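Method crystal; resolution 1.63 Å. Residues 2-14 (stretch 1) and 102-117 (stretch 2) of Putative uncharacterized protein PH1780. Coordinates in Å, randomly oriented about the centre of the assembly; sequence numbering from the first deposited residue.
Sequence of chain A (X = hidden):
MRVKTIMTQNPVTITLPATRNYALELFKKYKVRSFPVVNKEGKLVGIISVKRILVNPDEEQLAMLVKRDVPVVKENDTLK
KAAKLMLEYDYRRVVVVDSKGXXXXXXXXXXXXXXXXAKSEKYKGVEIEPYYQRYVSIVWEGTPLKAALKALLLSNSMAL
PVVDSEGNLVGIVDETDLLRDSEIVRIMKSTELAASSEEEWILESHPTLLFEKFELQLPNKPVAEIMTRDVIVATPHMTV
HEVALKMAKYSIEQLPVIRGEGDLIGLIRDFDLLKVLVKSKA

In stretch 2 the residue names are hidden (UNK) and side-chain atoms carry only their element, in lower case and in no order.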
ATOM      1  N   ARG A   2      -5.258  17.214   9.092  1.00 23.02           N
ATOM      2  CA  ARG A   2      -6.534  17.053   8.370  1.00 21.92           C
ATOM      3  C   ARG A   2      -6.339  16.498   6.971  1.00 18.90           C
ATOM      4  O   ARG A   2      -5.280  16.694   6.344  1.00 20.35           O
ATOM      5  CB  ARG A   2      -7.353  18.349   8.328  1.00 23.96           C
ATOM      6  CG  ARG A   2      -7.884  18.743   9.705  1.00 27.00           C
ATOM      7  CD  ARG A   2      -8.757  19.970   9.635  1.00 30.21           C
ATOM      8  NE  ARG A   2      -8.855  20.618  10.941  1.00 32.55           N
ATOM      9  CZ  ARG A   2      -9.789  20.356  11.854  1.00 34.88           C
ATOM     10  NH1 ARG A   2     -10.744  19.458  11.620  1.00 35.97           N
ATOM     11  NH2 ARG A   2      -9.775  21.013  13.011  1.00 35.34           N
ATOM     12  N   VAL A   3      -7.586  16.047   6.753  1.00 16.25           N
ATOM     13  CA  VAL A   3      -7.560  15.452   5.424  1.00 14.45           C
ATOM     14  C   VAL A   3      -7.179  16.442   4.322  1.00 15.73           C
ATOM     15  O   VAL A   3      -6.393  16.117   3.426  1.00 13.22           O
ATOM     16  CB  VAL A   3      -8.934  14.829   5.094  1.00 15.17           C
ATOM     17  CG1 VAL A   3      -9.004  14.449   3.628  1.00 14.87           C
ATOM     18  CG2 VAL A   3      -9.172  13.600   5.980  1.00 16.03           C
ATOM     19  N   LYS A   4      -7.732  17.649   4.400  1.00 14.89           N
ATOM     20  CA  LYS A   4      -7.489  18.688   3.397  1.00 16.26           C
ATOM     21  C   LYS A   4      -6.018  18.938   3.081  1.00 14.31           C
ATOM     22  O   LYS A   4      -5.668  19.287   1.954  1.00 14.04           O
ATOM     23  CB  LYS A   4      -8.133  20.002   3.852  1.00 16.35           C
ATOM     24  CG  LYS A   4      -7.483  20.604   5.089  1.00 18.79           C
ATOM     25  CD  LYS A   4      -8.395  21.614   5.777  1.00 20.92           C
ATOM     26  CE  LYS A   4      -8.672  22.821   4.899  1.00 21.42           C
ATOM     27  NZ  LYS A   4      -9.617  23.761   5.565  1.00 21.52           N
ATOM     28  N   THR A   5      -5.156  18.746   4.071  1.00 14.05           N
ATOM     29  CA  THR A   5      -3.731  18.990   3.896  1.00 14.70           C
ATOM     30  C   THR A   5      -2.986  17.879   3.167  1.00 14.07           C
ATOM     31  O   THR A   5      -2.014  18.132   2.457  1.00 16.42           O
ATOM     32  CB  THR A   5      -3.055  19.206   5.265  1.00 14.92           C
ATOM     33  OG1 THR A   5      -3.784  20.195   6.004  1.00 15.69           O
ATOM     34  CG2 THR A   5      -1.613  19.662   5.089  1.00 15.86           C
ATOM     35  N   ILE A   6      -3.459  16.651   3.325  1.00 13.59           N
ATOM     36  CA  ILE A   6      -2.790  15.503   2.729  1.00 16.07           C
ATOM     37  C   ILE A   6      -3.414  14.976   1.438  1.00 15.51           C
ATOM     38  O   ILE A   6      -2.739  14.328   0.638  1.00 17.02           O
ATOM     39  CB  ILE A   6      -2.710  14.360   3.775  1.00 15.84           C
ATOM     40  CG1 ILE A   6      -2.157  14.911   5.097  1.00 17.88           C
ATOM     41  CG2 ILE A   6      -1.829  13.223   3.273  1.00 18.12           C
ATOM     42  CD1 ILE A   6      -0.800  15.604   4.973  1.00 16.74           C
ATOM     43  N   MET A   7      -4.692  15.270   1.215  1.00 15.54           N
ATOM     44  CA  MET A   7      -5.376  14.786   0.018  1.00 15.31           C
ATOM     45  C   MET A   7      -4.887  15.451  -1.262  1.00 16.33           C
ATOM     46  O   MET A   7      -4.227  16.488  -1.223  1.00 16.91           O
ATOM     47  CB  MET A   7      -6.880  15.037   0.134  1.00 16.96           C
ATOM     48  CG  MET A   7      -7.236  16.522   0.118  1.00 17.52           C
ATOM     49  SD  MET A   7      -9.000  16.823   0.271  1.00 15.93           S
ATOM     50  CE  MET A   7      -9.146  18.448  -0.512  1.00 18.90           C
ATOM     51  N   THR A   8      -5.208  14.833  -2.394  1.00 16.62           N
ATOM     52  CA  THR A   8      -4.879  15.393  -3.700  1.00 18.15           C
ATOM     53  C   THR A   8      -6.198  16.036  -4.115  1.00 18.32           C
ATOM     54  O   THR A   8      -7.222  15.359  -4.185  1.00 18.11           O
ATOM     55  CB  THR A   8      -4.512  14.302  -4.727  1.00 19.60           C
ATOM     56  OG1 THR A   8      -3.251  13.720  -4.382  1.00 19.93           O
ATOM     57  CG2 THR A   8      -4.422  14.897  -6.128  1.00 20.13           C
ATOM     58  N   GLN A   9      -6.188  17.337  -4.382  1.00 18.57           N
ATOM     59  CA  GLN A   9      -7.428  18.010  -4.747  1.00 19.32           C
ATOM     60  C   GLN A   9      -7.855  17.847  -6.200  1.00 19.43           C
ATOM     61  O   GLN A   9      -7.053  17.505  -7.064  1.00 18.91           O
ATOM     62  CB  GLN A   9      -7.332  19.502  -4.435  1.00 22.55           C
ATOM     63  CG  GLN A   9      -6.796  19.811  -3.054  1.00 26.90           C
ATOM     64  CD  GLN A   9      -7.268  21.150  -2.546  1.00 31.62           C
ATOM     65  OE1 GLN A   9      -8.299  21.244  -1.878  1.00 35.58           O
ATOM     66  NE2 GLN A   9      -6.529  22.203  -2.875  1.00 30.99           N
ATOM     67  N   ASN A  10      -9.142  18.087  -6.437  1.00 19.78           N
ATOM     68  CA  ASN A  10      -9.741  18.040  -7.764  1.00 21.55           C
ATOM     69  C   ASN A  10      -9.416  16.796  -8.581  1.00 21.41           C
ATOM     70  O   ASN A  10      -8.815  16.876  -9.650  1.00 21.44           O
ATOM     71  CB  ASN A  10      -9.325  19.289  -8.538  1.00 24.53           C
ATOM     72  CG  ASN A  10      -9.610  20.562  -7.768  1.00 27.04           C
ATOM     73  OD1 ASN A  10     -10.764  20.892  -7.500  1.00 30.13           O
ATOM     74  ND2 ASN A  10      -8.554  21.283  -7.399  1.00 28.87           N
ATOM     75  N   PRO A  11      -9.826  15.623  -8.090  1.00 21.67           N
ATOM     76  CA  PRO A  11      -9.555  14.381  -8.815  1.00 23.44           C
ATOM     77  C   PRO A  11     -10.369  14.284 -10.097  1.00 24.74           C
ATOM     78  O   PRO A  11     -11.499  14.776 -10.167  1.00 24.21           O
ATOM     79  CB  PRO A  11      -9.956  13.310  -7.810  1.00 22.94           C
ATOM     80  CG  PRO A  11     -11.113  13.950  -7.114  1.00 22.62           C
ATOM     81  CD  PRO A  11     -10.588  15.351  -6.858  1.00 22.06           C
ATOM     82  N   VAL A  12      -9.788  13.664 -11.115  1.00 26.06           N
ATOM     83  CA  VAL A  12     -10.500  13.478 -12.365  1.00 28.17           C
ATOM     84  C   VAL A  12     -11.534  12.401 -12.065  1.00 27.02           C
ATOM     85  O   VAL A  12     -11.219  11.379 -11.453  1.00 27.17           O
ATOM     86  CB  VAL A  12      -9.554  13.009 -13.492  1.00 29.87           C
ATOM     87  CG1 VAL A  12      -8.707  14.176 -13.973  1.00 30.78           C
ATOM     88  CG2 VAL A  12      -8.657  11.895 -12.988  1.00 31.83           C
ATOM     89  N   THR A  13     -12.773  12.645 -12.470  1.00 26.45           N
ATOM     90  CA  THR A  13     -13.847  11.695 -12.220  1.00 26.19           C
ATOM     91  C   THR A  13     -14.463  11.218 -13.523  1.00 25.07           C
ATOM     92  O   THR A  13     -14.136  11.716 -14.599  1.00 25.66           O
ATOM     93  CB  THR A  13     -14.965  12.332 -11.378  1.00 26.53           C
ATOM     94  OG1 THR A  13     -15.576  13.388 -12.128  1.00 26.27           O
ATOM     95  CG2 THR A  13     -14.404  12.897 -10.079  1.00 26.52           C
ATOM     96  N   ILE A  14     -15.357  10.246 -13.415  1.00 25.29           N
ATOM     97  CA  ILE A  14     -16.040   9.716 -14.583  1.00 26.94           C
ATOM     98  C   ILE A  14     -17.535   9.734 -14.319  1.00 25.58           C
ATOM     99  O   ILE A  14     -18.007   9.216 -13.309  1.00 24.37           O
ATOM    100  CB  ILE A  14     -15.600   8.271 -14.900  1.00 27.99           C
ATOM    101  CG1 ILE A  14     -14.113   8.253 -15.263  1.00 29.73           C
ATOM    102  CG2 ILE A  14     -16.437   7.712 -16.042  1.00 28.65           C
ATOM    103  CD1 ILE A  14     -13.597   6.891 -15.689  1.00 31.82           C
ATOM    104  N   UNK A 102     -20.231  15.782  -3.321  1.00 17.94           N
ATOM    105  CA  UNK A 102     -19.455  15.766  -4.555  1.00 16.34           C
ATOM    106  C   UNK A 102     -17.968  15.650  -4.241  1.00 16.21           C
ATOM    107  O   UNK A 102     -17.472  16.287  -3.314  1.00 15.77           O
ATOM    108  c   UNK A 102     -19.724  17.040  -5.362  1.00 16.52           C
ATOM    109  c   UNK A 102     -22.873  18.480  -7.083  1.00 23.67           C
ATOM    110  n   UNK A 102     -23.119  19.471  -8.171  1.00 27.06           N
ATOM    111  c   UNK A 102     -21.395  18.328  -6.739  1.00 20.03           C
ATOM    112  c   UNK A 102     -21.196  17.231  -5.706  1.00 17.52           C
ATOM    113  N   UNK A 103     -17.236  14.838  -5.017  1.00 16.54           N
ATOM    114  CA  UNK A 103     -15.797  14.634  -4.811  1.00 16.69           C
ATOM    115  C   UNK A 103     -14.953  15.891  -4.997  1.00 16.81           C
ATOM    116  O   UNK A 103     -15.003  16.532  -6.049  1.00 20.63           O
ATOM    117  c   UNK A 103     -17.729  13.984  -6.111  1.00 17.80           C
ATOM    118  c   UNK A 103     -16.747  12.845  -6.073  1.00 20.73           C
ATOM    119  c   UNK A 103     -15.445  13.558  -5.844  1.00 18.15           C
ATOM    120  N   UNK A 104     -14.177  16.236  -3.975  1.00 16.07           N
ATOM    121  CA  UNK A 104     -13.301  17.401  -4.040  1.00 16.46           C
ATOM    122  C   UNK A 104     -11.846  16.995  -3.831  1.00 14.43           C
ATOM    123  O   UNK A 104     -10.941  17.817  -3.937  1.00 15.32           O
ATOM    124  c   UNK A 104     -13.682  18.474  -2.988  1.00 16.25           C
ATOM    125  c   UNK A 104     -15.068  19.025  -3.293  1.00 19.55           C
ATOM    126  c   UNK A 104     -13.634  17.882  -1.592  1.00 16.97           C
ATOM    127  N   UNK A 105     -11.623  15.717  -3.539  1.00 13.02           N
ATOM    128  CA  UNK A 105     -10.266  15.251  -3.335  1.00 13.13           C
ATOM    129  C   UNK A 105     -10.223  13.747  -3.164  1.00 13.62           C
ATOM    130  O   UNK A 105     -11.262  13.102  -3.051  1.00 13.65           O
ATOM    131  N   UNK A 106      -9.013  13.199  -3.177  1.00 15.22           N
ATOM    132  CA  UNK A 106      -8.795  11.772  -2.989  1.00 16.74           C
ATOM    133  C   UNK A 106      -7.599  11.642  -2.056  1.00 15.03           C
ATOM    134  O   UNK A 106      -6.603  12.353  -2.203  1.00 14.41           O
ATOM    135  c   UNK A 106      -9.705  11.076  -5.235  1.00 23.10           C
ATOM    136  c   UNK A 106      -8.480  11.053  -4.319  1.00 18.10           C
ATOM    137  c   UNK A 106     -10.934  10.396  -4.651  1.00 26.99           C
ATOM    138  c   UNK A 106      -8.053   9.606  -4.043  1.00 20.86           C
ATOM    139  N   UNK A 107      -7.706  10.749  -1.081  1.00 15.55           N
ATOM    140  CA  UNK A 107      -6.626  10.541  -0.127  1.00 15.28           C
ATOM    141  C   UNK A 107      -6.261   9.066  -0.111  1.00 15.49           C
ATOM    142  O   UNK A 107      -7.103   8.220   0.173  1.00 17.00           O
ATOM    143  c   UNK A 107      -6.762  10.946   3.741  1.00 18.75           C
ATOM    144  c   UNK A 107      -7.068  10.968   1.270  1.00 16.03           C
ATOM    145  c   UNK A 107      -6.080  10.697   2.408  1.00 17.56           C
ATOM    146  c   UNK A 107      -4.857  11.595   2.254  1.00 17.21           C
ATOM    147  N   UNK A 108      -5.006   8.764  -0.419  1.00 15.21           N
ATOM    148  CA  UNK A 108      -4.553   7.378  -0.439  1.00 15.77           C
ATOM    149  C   UNK A 108      -3.588   7.084   0.696  1.00 15.51           C
ATOM    150  O   UNK A 108      -3.112   7.986   1.376  1.00 13.55           O
ATOM    151  c   UNK A 108      -3.817   7.039  -1.746  1.00 15.95           C
ATOM    152  o   UNK A 108      -2.550   7.709  -1.769  1.00 17.16           O
ATOM    153  c   UNK A 108      -4.636   7.476  -2.945  1.00 17.97           C
ATOM    154  N   UNK A 109      -3.307   5.801   0.894  1.00 15.74           N
ATOM    155  CA  UNK A 109      -2.361   5.394   1.918  1.00 15.85           C
ATOM    156  C   UNK A 109      -1.015   5.997   1.533  1.00 14.69           C
ATOM    157  O   UNK A 109      -0.274   6.480   2.387  1.00 14.89           O
ATOM    158  c   UNK A 109      -2.228   3.858   1.980  1.00 16.46           C
ATOM    159  c   UNK A 109      -3.519   3.250   2.498  1.00 18.00           C
ATOM    160  c   UNK A 109      -1.070   3.476   2.887  1.00 15.57           C
ATOM    161  N   UNK A 110      -0.722   5.973   0.236  1.00 15.63           N
ATOM    162  CA  UNK A 110       0.526   6.529  -0.260  1.00 14.66           C
ATOM    163  C   UNK A 110       0.672   7.992   0.118  1.00 15.21           C
ATOM    164  O   UNK A 110       1.748   8.431   0.527  1.00 15.38           O
ATOM    165  N   UNK A 111      -0.413   8.750  -0.014  1.00 15.71           N
ATOM    166  CA  UNK A 111      -0.383  10.168   0.330  1.00 14.37           C
ATOM    167  C   UNK A 111      -0.039  10.363   1.798  1.00 14.30           C
ATOM    168  O   UNK A 111       0.737  11.249   2.152  1.00 14.82           O
ATOM    169  c   UNK A 111      -2.101  10.879  -1.402  1.00 15.28           C
ATOM    170  o   UNK A 111      -1.201  11.077  -2.245  1.00 16.85           O
ATOM    171  c   UNK A 111      -1.736  10.836   0.065  1.00 14.94           C
ATOM    172  o   UNK A 111      -3.304  10.735  -1.708  1.00 16.04           O
ATOM    173  N   UNK A 112      -0.632   9.543   2.658  1.00 12.83           N
ATOM    174  CA  UNK A 112      -0.379   9.660   4.085  1.00 12.91           C
ATOM    175  C   UNK A 112       1.087   9.368   4.392  1.00 14.05           C
ATOM    176  O   UNK A 112       1.707  10.064   5.185  1.00 13.97           O
ATOM    177  c   UNK A 112      -2.759   9.173   4.700  1.00 14.40           C
ATOM    178  c   UNK A 112      -0.917   8.729   6.360  1.00 15.06           C
ATOM    179  c   UNK A 112      -3.779   8.338   5.435  1.00 16.74           C
ATOM    180  c   UNK A 112      -1.305   8.719   4.885  1.00 13.85           C
ATOM    181  N   UNK A 113       1.645   8.354   3.745  1.00 14.19           N
ATOM    182  CA  UNK A 113       3.045   8.002   3.965  1.00 15.47           C
ATOM    183  C   UNK A 113       4.001   9.095   3.482  1.00 15.04           C
ATOM    184  O   UNK A 113       4.844   9.580   4.241  1.00 15.34           O
ATOM    185  c   UNK A 113       4.912   6.414   3.371  1.00 16.37           C
ATOM    186  c   UNK A 113       2.576   5.532   3.766  1.00 22.80           C
ATOM    187  c   UNK A 113       3.416   6.692   3.228  1.00 17.72           C
ATOM    188  c   UNK A 113       2.662   5.340   5.255  1.00 24.39           C
ATOM    189  N   UNK A 114       3.852   9.482   2.221  1.00 16.45           N
ATOM    190  CA  UNK A 114       4.724  10.475   1.600  1.00 17.31           C
ATOM    191  C   UNK A 114       4.565  11.927   2.044  1.00 17.28           C
ATOM    192  O   UNK A 114       5.559  12.636   2.222  1.00 18.18           O
ATOM    193  c   UNK A 114       4.507   8.951  -1.974  1.00 28.01           C
ATOM    194  c   UNK A 114       4.973   9.073  -0.531  1.00 24.16           C
ATOM    195  n   UNK A 114       3.025   8.487  -4.330  1.00 36.45           N
ATOM    196  n   UNK A 114       3.050   8.878  -2.061  1.00 32.63           N
ATOM    197  c   UNK A 114       4.561  10.405   0.078  1.00 18.80           C
ATOM    198  c   UNK A 114       2.375   8.657  -3.185  1.00 34.80           C
ATOM    199  n   UNK A 114       1.051   8.597  -3.165  1.00 34.73           N
ATOM    200  N   UNK A 115       3.326  12.370   2.221  1.00 16.93           N
ATOM    201  CA  UNK A 115       3.065  13.757   2.596  1.00 16.33           C
ATOM    202  C   UNK A 115       2.935  14.020   4.085  1.00 17.23           C
ATOM    203  O   UNK A 115       3.070  15.160   4.531  1.00 17.58           O
ATOM    204  c   UNK A 115       1.846  14.159   0.385  1.00 19.16           C
ATOM    205  n   UNK A 115      -0.385  14.248  -3.804  1.00 24.51           N
ATOM    206  n   UNK A 115      -1.760  14.394  -1.971  1.00 22.34           N
ATOM    207  n   UNK A 115       0.527  14.327  -1.693  1.00 23.89           N
ATOM    208  c   UNK A 115       1.796  14.246   1.897  1.00 16.88           C
ATOM    209  c   UNK A 115       0.475  14.409  -0.234  1.00 20.72           C
ATOM    210  c   UNK A 115      -0.540  14.324  -2.487  1.00 22.74           C
ATOM    211  N   UNK A 116       2.682  12.972   4.859  1.00 16.31           N
ATOM    212  CA  UNK A 116       2.501  13.140   6.291  1.00 14.99           C
ATOM    213  C   UNK A 116       3.557  12.460   7.159  1.00 16.10           C
ATOM    214  O   UNK A 116       4.405  13.130   7.748  1.00 16.56           O
ATOM    215  c   UNK A 116       0.734  12.868   8.118  1.00 19.99           C
ATOM    216  c   UNK A 116      -0.005  13.265  10.782  1.00 24.61           C
ATOM    217  c   UNK A 116       0.347  11.795   8.921  1.00 22.42           C
ATOM    218  c   UNK A 116       1.100  12.654   6.672  1.00 17.13           C
ATOM    219  o   UNK A 116      -0.376  13.462  12.093  1.00 27.31           O
ATOM    220  c   UNK A 116      -0.023  11.988  10.244  1.00 24.11           C
ATOM    221  c   UNK A 116       0.746  14.142   8.681  1.00 22.05           C
ATOM    222  c   UNK A 116       0.379  14.346  10.007  1.00 23.81           C
ATOM    223  N   UNK A 117       3.526  11.133   7.240  1.00 16.15           N
ATOM    224  CA  UNK A 117       4.499  10.441   8.079  1.00 15.16           C
ATOM    225  C   UNK A 117       5.953  10.765   7.743  1.00 15.31           C
ATOM    226  O   UNK A 117       6.780  10.918   8.637  1.00 16.81           O
ATOM    227  c   UNK A 117       2.208   7.513   8.104  1.00 16.47           C
ATOM    228  c   UNK A 117       2.729   8.887   9.994  1.00 18.03           C
ATOM    229  c   UNK A 117       3.047   8.437   8.716  1.00 16.26           C
ATOM    230  c   UNK A 117       1.070   7.039   8.755  1.00 17.49           C
ATOM    231  c   UNK A 117       1.590   8.419  10.653  1.00 18.61           C
ATOM    232  c   UNK A 117       0.761   7.493  10.029  1.00 17.98           C
ATOM    233  c   UNK A 117       4.294   8.918   8.016  1.00 14.63           C
TER
HETATM  234  O   HOH W   1      -4.050  11.152  -4.158  1.00 22.35           O
HETATM  235  O   HOH W   2     -10.770  20.536  -2.997  1.00 41.20           O
HETATM  236  O   HOH W   3     -12.963  16.789  -8.412  1.00 38.16           O

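Position 102 carries four carbons in a row ending in a nitrogen, clear of stretch 1: Lys102. At 103, three carbons close a ring onto the backbone nitrogen, and its CB lies 4.4 Å from Thr13 CG2; this is Pro103. Position 104 has one carbon bearing two others and points away from stretch 1, while its backbone O accepts from Asn10 N at 3.1 Å. One carbon with two methyls and no oxygen gives Val104.

No side-chain atom exists at 105, hence Gly105. An ideal CB here would lie 2.6 Å from Met7 SD, a clash, and the bare CA instead approaches Thr8 O at 3.2 Å in a CA-H...O contact. Position 106 has four carbons forked at the first, one arm two carbons long, and the inner carbon of that arm packs 3.4 Å from Pro11 CB: Ile106, with CG1 making the contact. At 107 the four carbons fork at the second, which marks Leu107; its CD1 lies 3.6 Å from Ile6 CG2 and its CD2 4.2 Å from Val3 CG1.

Position 108, one carbon carrying an oxygen and a carbon, is Thr108. Position 109, one carbon carrying two carbons, is Val109; neither touches stretch 1. Position 110 is bare, Gly110. Position 111 has two carbons, the second carrying two oxygens, and its backbone O is 3.4 Å from Ile6 CG2: Asp111. Its N donates to Thr108 OG1 at 3.0 Å, capping the helix.

Positions 112 and 113 each show four carbons forked at the first with one two-carbon arm, Ile112 and Ile113; Ile112 CG1 lies 4.4 Å from Ile6 CG2, whereas Ile113 points away. Three carbons, a nitrogen and a carbon bearing two nitrogens occur at 114 and again at 115. The first, Arg114, stays clear of stretch 1; the second reaches Ile6 and Thr8 and is Arg115. Position 116 is one carbon and a six-carbon ring bearing oxygen, with CB 3.9 Å from Ile6 CD1: Tyr116. The same ring without oxygen at 117 is Phe117.

The contact joins a short antiparallel pairing to a helix. Thr8 N donates to Ile106 O (2.9 Å) and Ile106 N to Thr8 O (3.0 Å), while Ile6 sits as a knob among Asp111, Ile112, Arg115 and Tyr116. Arg115 ties the two parts together: NH1 donates to Ile6 O at 2.8 Å and to Thr8 OG1 at 2.9 Å. A water 2.7 Å from Thr8 OG1 donates to Asp111 OD2 at 2.6 Å, extending this polar link.

Stretch 2 (102-117) KPVGILTVGDIIRRYF
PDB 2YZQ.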